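Regulatory protein YycH-like domain-containing protein (Eubacterium rectale, PDB 5COZ) is of unknown function but is probably an exported protein of the YycH-like kind, perhaps with a regulatory role. Local coordinates at residues Leu23-Gln27 against Ile28-Pro32; Ser281-Val284 against Asp285-Lys288. All coordinates share one frame; numbering follows the deposited sequence. Where two conformers were deposited one is given.

Interaction 1: Leu23-Gln27 against Ile28-Pro32; sequences LDEEQ and IGKLP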
ATOM      1  N   LEU A  23       4.692  20.200  13.002  1.00 10.66           N
ATOM      2  CA  LEU A  23       4.403  19.841  11.619  1.00  9.49           C
ATOM      3  C   LEU A  23       4.579  21.013  10.661  1.00 12.14           C
ATOM      4  O   LEU A  23       4.276  20.878   9.469  1.00 11.03           O
ATOM      5  CB  LEU A  23       2.981  19.270  11.483  1.00  8.71           C
ATOM      6  CG  LEU A  23       2.767  17.943  12.194  1.00 11.21           C
ATOM      7  CD1 LEU A  23       1.308  17.564  12.143  1.00 12.27           C
ATOM      8  CD2 LEU A  23       3.632  16.824  11.615  1.00 12.55           C
ATOM      9  N   ASP A  24       5.120  22.140  11.161  1.00 10.07           N
ATOM     10  CA  ASP A  24       5.295  23.331  10.341  1.00 10.42           C
ATOM     11  C   ASP A  24       6.764  23.588  10.015  1.00 15.50           C
ATOM     12  O   ASP A  24       7.170  24.733   9.794  1.00 17.22           O
ATOM     13  CB  ASP A  24       4.674  24.525  11.084  1.00 12.16           C
ATOM     14  CG  ASP A  24       4.307  25.718  10.216  1.00 19.87           C
ATOM     15  OD1 ASP A  24       4.287  25.571   8.960  1.00 17.80           O
ATOM     16  OD2 ASP A  24       4.097  26.810  10.777  1.00 23.26           O
ATOM     17  N   GLU A  25       7.570  22.530   9.971  1.00 11.35           N
ATOM     18  CA  GLU A  25       9.004  22.654   9.682  1.00 11.48           C
ATOM     19  C   GLU A  25       9.254  23.201   8.263  1.00 14.54           C
ATOM     20  O   GLU A  25       8.621  22.752   7.292  1.00 12.95           O
ATOM     21  CB  GLU A  25       9.683  21.283   9.813  1.00 13.08           C
ATOM     22  CG  GLU A  25       9.820  20.818  11.256  1.00 16.01           C
ATOM     23  CD  GLU A  25      10.846  21.564  12.090  1.00 22.13           C
ATOM     24  OE1 GLU A  25      11.639  22.349  11.521  1.00 19.11           O
ATOM     25  OE2 GLU A  25      10.882  21.334  13.318  1.00 23.57           O
ATOM     26  N   GLU A  26      10.184  24.152   8.140  1.00 12.45           N
ATOM     27  CA  GLU A  26      10.519  24.746   6.840  0.50 12.11           C
ATOM     28  C   GLU A  26      11.209  23.717   5.930  1.00 14.51           C
ATOM     29  O   GLU A  26      11.116  23.834   4.714  1.00 13.73           O
ATOM     30  CB  GLU A  26      11.379  26.026   6.992  0.50 14.24           C
ATOM     31  CG  GLU A  26      12.778  25.819   7.541  0.50 26.14           C
ATOM     32  CD  GLU A  26      13.655  27.057   7.583  0.50 48.67           C
ATOM     33  OE1 GLU A  26      13.223  28.078   8.167  0.50 40.10           O
ATOM     34  OE2 GLU A  26      14.791  26.993   7.060  0.50 38.68           O
ATOM     35  N   GLN A  27      11.883  22.699   6.519  1.00 11.94           N
ATOM     36  CA  GLN A  27      12.531  21.617   5.782  1.00 12.03           C
ATOM     37  C   GLN A  27      11.751  20.348   5.998  1.00 12.55           C
ATOM     38  O   GLN A  27      11.531  19.931   7.143  1.00 13.75           O
ATOM     39  CB  GLN A  27      13.990  21.435   6.202  1.00 14.89           C
ATOM     40  CG  GLN A  27      14.832  22.653   5.830  1.00 17.97           C
ATOM     41  CD  GLN A  27      16.281  22.486   6.198  1.00 33.63           C
ATOM     42  OE1 GLN A  27      16.789  21.371   6.354  1.00 24.62           O
ATOM     43  NE2 GLN A  27      16.985  23.595   6.305  1.00 36.40           N
ATOM     44  N   ILE A  28      11.317  19.738   4.903  1.00 10.27           N
ATOM     45  CA  ILE A  28      10.470  18.540   4.979  1.00  8.59           C
ATOM     46  C   ILE A  28      11.160  17.388   5.749  1.00 11.00           C
ATOM     47  O   ILE A  28      10.501  16.663   6.496  1.00 10.16           O
ATOM     48  CB  ILE A  28      10.006  18.115   3.565  1.00 10.10           C
ATOM     49  CG1 ILE A  28       8.779  17.204   3.650  1.00  9.90           C
ATOM     50  CG2 ILE A  28      11.142  17.462   2.746  1.00 12.28           C
ATOM     51  CD1 ILE A  28       8.129  16.960   2.280  1.00 10.72           C
ATOM     52  N   GLY A  29      12.471  17.290   5.603  1.00 11.69           N
ATOM     53  CA  GLY A  29      13.270  16.265   6.261  1.00 11.99           C
ATOM     54  C   GLY A  29      13.361  16.434   7.763  1.00 16.11           C
ATOM     55  O   GLY A  29      13.764  15.494   8.454  1.00 15.64           O
ATOM     56  N   LYS A  30      12.922  17.592   8.298  1.00 13.08           N
ATOM     57  CA  LYS A  30      12.951  17.842   9.746  1.00 12.65           C
ATOM     58  C   LYS A  30      11.601  17.589  10.441  1.00 14.96           C
ATOM     59  O   LYS A  30      11.505  17.697  11.668  1.00 15.68           O
ATOM     60  CB  LYS A  30      13.451  19.256  10.031  1.00 15.67           C
ATOM     61  CG  LYS A  30      14.962  19.356   9.765  1.00 19.92           C
ATOM     62  CD  LYS A  30      15.551  20.753  10.003  1.00 26.98           C
ATOM     63  CE  LYS A  30      15.395  21.303  11.407  1.00 42.27           C
ATOM     64  NZ  LYS A  30      15.847  20.343  12.455  1.00 51.99           N
ATOM     65  N   LEU A  31      10.568  17.200   9.670  1.00 10.64           N
ATOM     66  CA  LEU A  31       9.280  16.862  10.277  1.00  8.65           C
ATOM     67  C   LEU A  31       9.466  15.647  11.138  1.00 12.30           C
ATOM     68  O   LEU A  31      10.306  14.794  10.828  1.00 12.00           O
ATOM     69  CB  LEU A  31       8.236  16.546   9.178  1.00  7.73           C
ATOM     70  CG  LEU A  31       7.798  17.713   8.305  1.00 10.83           C
ATOM     71  CD1 LEU A  31       7.067  17.183   7.070  1.00  9.42           C
ATOM     72  CD2 LEU A  31       6.875  18.690   9.077  1.00 10.81           C
ATOM     73  N   PRO A  32       8.639  15.503  12.185  1.00 10.95           N
ATOM     74  CA  PRO A  32       8.710  14.285  12.992  1.00 10.94           C
ATOM     75  C   PRO A  32       8.188  13.088  12.200  1.00 13.78           C
ATOM     76  O   PRO A  32       7.516  13.287  11.177  1.00 13.75           O
ATOM     77  CB  PRO A  32       7.803  14.604  14.189  1.00 12.45           C
ATOM     78  CG  PRO A  32       6.843  15.629  13.688  1.00 16.48           C
ATOM     79  CD  PRO A  32       7.599  16.436  12.666  1.00 13.29           C
TER

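Interaction 2: Ser281-Val284 against Asp285-Lys288; sequences SKEV and DKLK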
ATOM      1  N   SER A 281      -4.567  20.732  10.889  1.00  9.55           N
ATOM      2  CA  SER A 281      -5.528  21.631  11.519  0.60  9.47           C
ATOM      3  C   SER A 281      -6.865  21.646  10.741  1.00 11.03           C
ATOM      4  O   SER A 281      -7.931  21.635  11.364  1.00 10.99           O
ATOM      5  CB  SER A 281      -4.943  23.030  11.649  0.60 11.81           C
ATOM      6  OG  SER A 281      -4.707  23.558  10.359  0.60 12.73           O
ATOM      7  N   LYS A 282      -6.819  21.610   9.409  1.00  8.70           N
ATOM      8  CA  LYS A 282      -8.026  21.607   8.598  1.00  8.66           C
ATOM      9  C   LYS A 282      -8.783  20.271   8.791  1.00  9.94           C
ATOM     10  O   LYS A 282     -10.016  20.256   8.914  1.00  9.30           O
ATOM     11  CB  LYS A 282      -7.604  21.820   7.131  1.00 12.88           C
ATOM     12  CG  LYS A 282      -8.681  22.175   6.186  1.00 21.23           C
ATOM     13  CD  LYS A 282      -8.017  22.835   5.002  1.00 17.17           C
ATOM     14  CE  LYS A 282      -9.059  23.191   4.032  1.00 13.24           C
ATOM     15  NZ  LYS A 282      -8.414  23.776   2.855  1.00 11.50           N
ATOM     16  N   GLU A 283      -8.039  19.164   8.860  1.00  8.62           N
ATOM     17  CA  GLU A 283      -8.664  17.848   9.028  1.00  8.17           C
ATOM     18  C   GLU A 283      -9.284  17.714  10.431  1.00 10.26           C
ATOM     19  O   GLU A 283     -10.393  17.192  10.549  1.00  8.90           O
ATOM     20  CB  GLU A 283      -7.631  16.762   8.775  1.00 10.26           C
ATOM     21  CG  GLU A 283      -8.173  15.355   9.004  1.00 11.40           C
ATOM     22  CD  GLU A 283      -9.168  14.816   7.996  1.00 14.31           C
ATOM     23  OE1 GLU A 283      -9.561  15.537   7.049  1.00 12.81           O
ATOM     24  OE2 GLU A 283      -9.581  13.648   8.183  1.00 11.40           O
ATOM     25  N   VAL A 284      -8.624  18.249  11.467  1.00  7.68           N
ATOM     26  CA  VAL A 284      -9.218  18.229  12.808  1.00  7.42           C
ATOM     27  C   VAL A 284     -10.512  19.056  12.806  1.00 10.83           C
ATOM     28  O   VAL A 284     -11.493  18.641  13.430  1.00 10.50           O
ATOM     29  CB  VAL A 284      -8.202  18.713  13.853  1.00 11.02           C
ATOM     30  CG1 VAL A 284      -8.877  19.206  15.138  1.00 11.58           C
ATOM     31  CG2 VAL A 284      -7.178  17.629  14.142  1.00 11.54           C
ATOM     32  N   ASP A 285     -10.529  20.223  12.118  1.00  9.61           N
ATOM     33  CA  ASP A 285     -11.741  21.033  12.087  1.00 10.27           C
ATOM     34  C   ASP A 285     -12.885  20.232  11.438  1.00 13.30           C
ATOM     35  O   ASP A 285     -14.019  20.302  11.918  1.00 14.31           O
ATOM     36  CB  ASP A 285     -11.476  22.341  11.347  1.00 12.29           C
ATOM     37  CG  ASP A 285     -12.486  23.430  11.641  1.00 25.83           C
ATOM     38  OD1 ASP A 285     -12.711  23.738  12.858  1.00 23.40           O
ATOM     39  OD2 ASP A 285     -12.993  24.040  10.673  1.00 32.85           O
ATOM     40  N   LYS A 286     -12.572  19.437  10.393  1.00 10.43           N
ATOM     41  CA  LYS A 286     -13.574  18.603   9.722  0.60 10.25           C
ATOM     42  C   LYS A 286     -14.057  17.489  10.649  1.00 13.55           C
ATOM     43  O   LYS A 286     -15.255  17.286  10.816  1.00 14.48           O
ATOM     44  CB  LYS A 286     -12.979  17.995   8.437  0.60 11.44           C
ATOM     45  CG  LYS A 286     -13.939  17.070   7.658  0.60 14.89           C
ATOM     46  CD  LYS A 286     -13.617  15.575   7.832  0.60 15.12           C
ATOM     47  CE  LYS A 286     -14.306  14.734   6.777  0.60 21.13           C
ATOM     48  NZ  LYS A 286     -14.181  13.275   7.053  0.60 16.02           N
ATOM     49  N   LEU A 287     -13.111  16.743  11.226  1.00  9.89           N
ATOM     50  CA  LEU A 287     -13.419  15.586  12.066  1.00 10.77           C
ATOM     51  C   LEU A 287     -14.217  15.965  13.290  1.00 14.00           C
ATOM     52  O   LEU A 287     -15.053  15.180  13.710  1.00 13.71           O
ATOM     53  CB  LEU A 287     -12.139  14.855  12.461  1.00 10.13           C
ATOM     54  CG  LEU A 287     -11.365  14.197  11.286  1.00 12.08           C
ATOM     55  CD1 LEU A 287     -10.049  13.611  11.761  1.00 11.39           C
ATOM     56  CD2 LEU A 287     -12.196  13.129  10.592  1.00 15.16           C
ATOM     57  N   LYS A 288     -14.031  17.188  13.823  1.00 11.88           N
ATOM     58  CA  LYS A 288     -14.826  17.641  14.977  1.00 12.54           C
ATOM     59  C   LYS A 288     -16.304  17.661  14.661  1.00 18.02           C
ATOM     60  O   LYS A 288     -17.105  17.498  15.584  1.00 19.25           O
ATOM     61  CB  LYS A 288     -14.380  19.040  15.432  1.00 14.38           C
ATOM     62  CG  LYS A 288     -13.083  19.042  16.230  1.00 13.57           C
ATOM     63  CD  LYS A 288     -12.729  20.513  16.570  1.00 18.90           C
ATOM     64  CE  LYS A 288     -11.510  20.668  17.428  1.00 30.47           C
ATOM     65  NZ  LYS A 288     -11.244  22.111  17.731  1.00 33.71           N
TER

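Interaction 1: Leu23-Gln27 against Ile28-Pro32
E25 and K30 meet where the chain doubles back on itself between helix 16-22 and strand 34-40, a local turn in which the aliphatic parts of the two chains touch and their charged ends do not. In E25, chi1 (-73°) sets CG against K30 O, 3.6 Å away, and the bend at chi2 turns the carboxylate so that OE1 lies 3.9 Å from K30 CB. The two side chains run at a slant to each other, and K30, kinked at its last two torsions, leaves its NZ 4.8 Å from E25 OE1, an attraction without direct contact. Further along K30, Q27, extended beyond CG, brings OE1 to 3.9 Å from K30 CD. In the backbone, K30 N donates to Q27 O (3.0 Å), and this bond closes the short 3-10 turn 28-30. L31 CD2 lies against the backbone of L23, 3.4 Å from L23 O, while L23 CD2 meets P32 CG at 4.0 Å, the two side chains crossing at about a right angle; both leucines also touch P276 of helix 276-288. With an alanine here instead of glutamate at E25, the K30 carbonyl would probably be less covered and K30 NZ would lose a nearby opposite charge. The chemistry thus grades from buried leucines, with P32 at their edge, to methylenes and loosely paired charges outside, where solvent is likely to weaken the attraction.

Interaction 2: Ser281-Val284 against Asp285-Lys288
E283 and L287, one helical turn apart, show how a glutamate can lie over an aliphatic neighbour while its carboxylate is engaged elsewhere. From CB, the E283 chain sets out with CG anti to the backbone N (chi1 177°), and CG comes to rest 3.8 Å from L287 CD1. The bend at chi2 (71°) then carries CD over L287 CG, at 4.0 Å. At the tip the two oxygens part company: OE2 lies 3.6 Å from L287 CD2 and equally near CD1, whereas OE1 passes K286 CD at 4.1 Å and is hydrogen-bonded to Y347. K286 runs beside E283 in the same direction, but its NZ forms a salt bridge with D345, which also lies close to E283 OE2; the lysine probably eases the repulsion between the two acids. In the backbone, L287 N donates to E283 O at 2.8 Å, the shortest of four successive i to i+4 bonds. Further round, V284 CG1 touches K288 CE at 3.8 Å. The helix 276-288 therefore turns E283 and L287 onto strand 314-330, with L287 also reaching strand 295-311, while S281 and V284 pack against helix 16-22.

From the N terminus, helix 16-22 runs into interaction 1, which closes the turn of residues 23-32 and hands the chain to strand 34-40. Some 250 residues later, after the antiparallel sheet has been built, interaction 2 joins successive turns of helix 276-288 just ahead of strand 295-311. The two are in series, neither nested nor crossed, and their nearest atoms stay about 7 Å apart. What couples them is helix 276-288: its start receives L23 and L31 on P276, and its later turns pack on helix 16-22 and the mixed sheet. Together they bring two helical elements, far apart in sequence, together beside the mixed sheet.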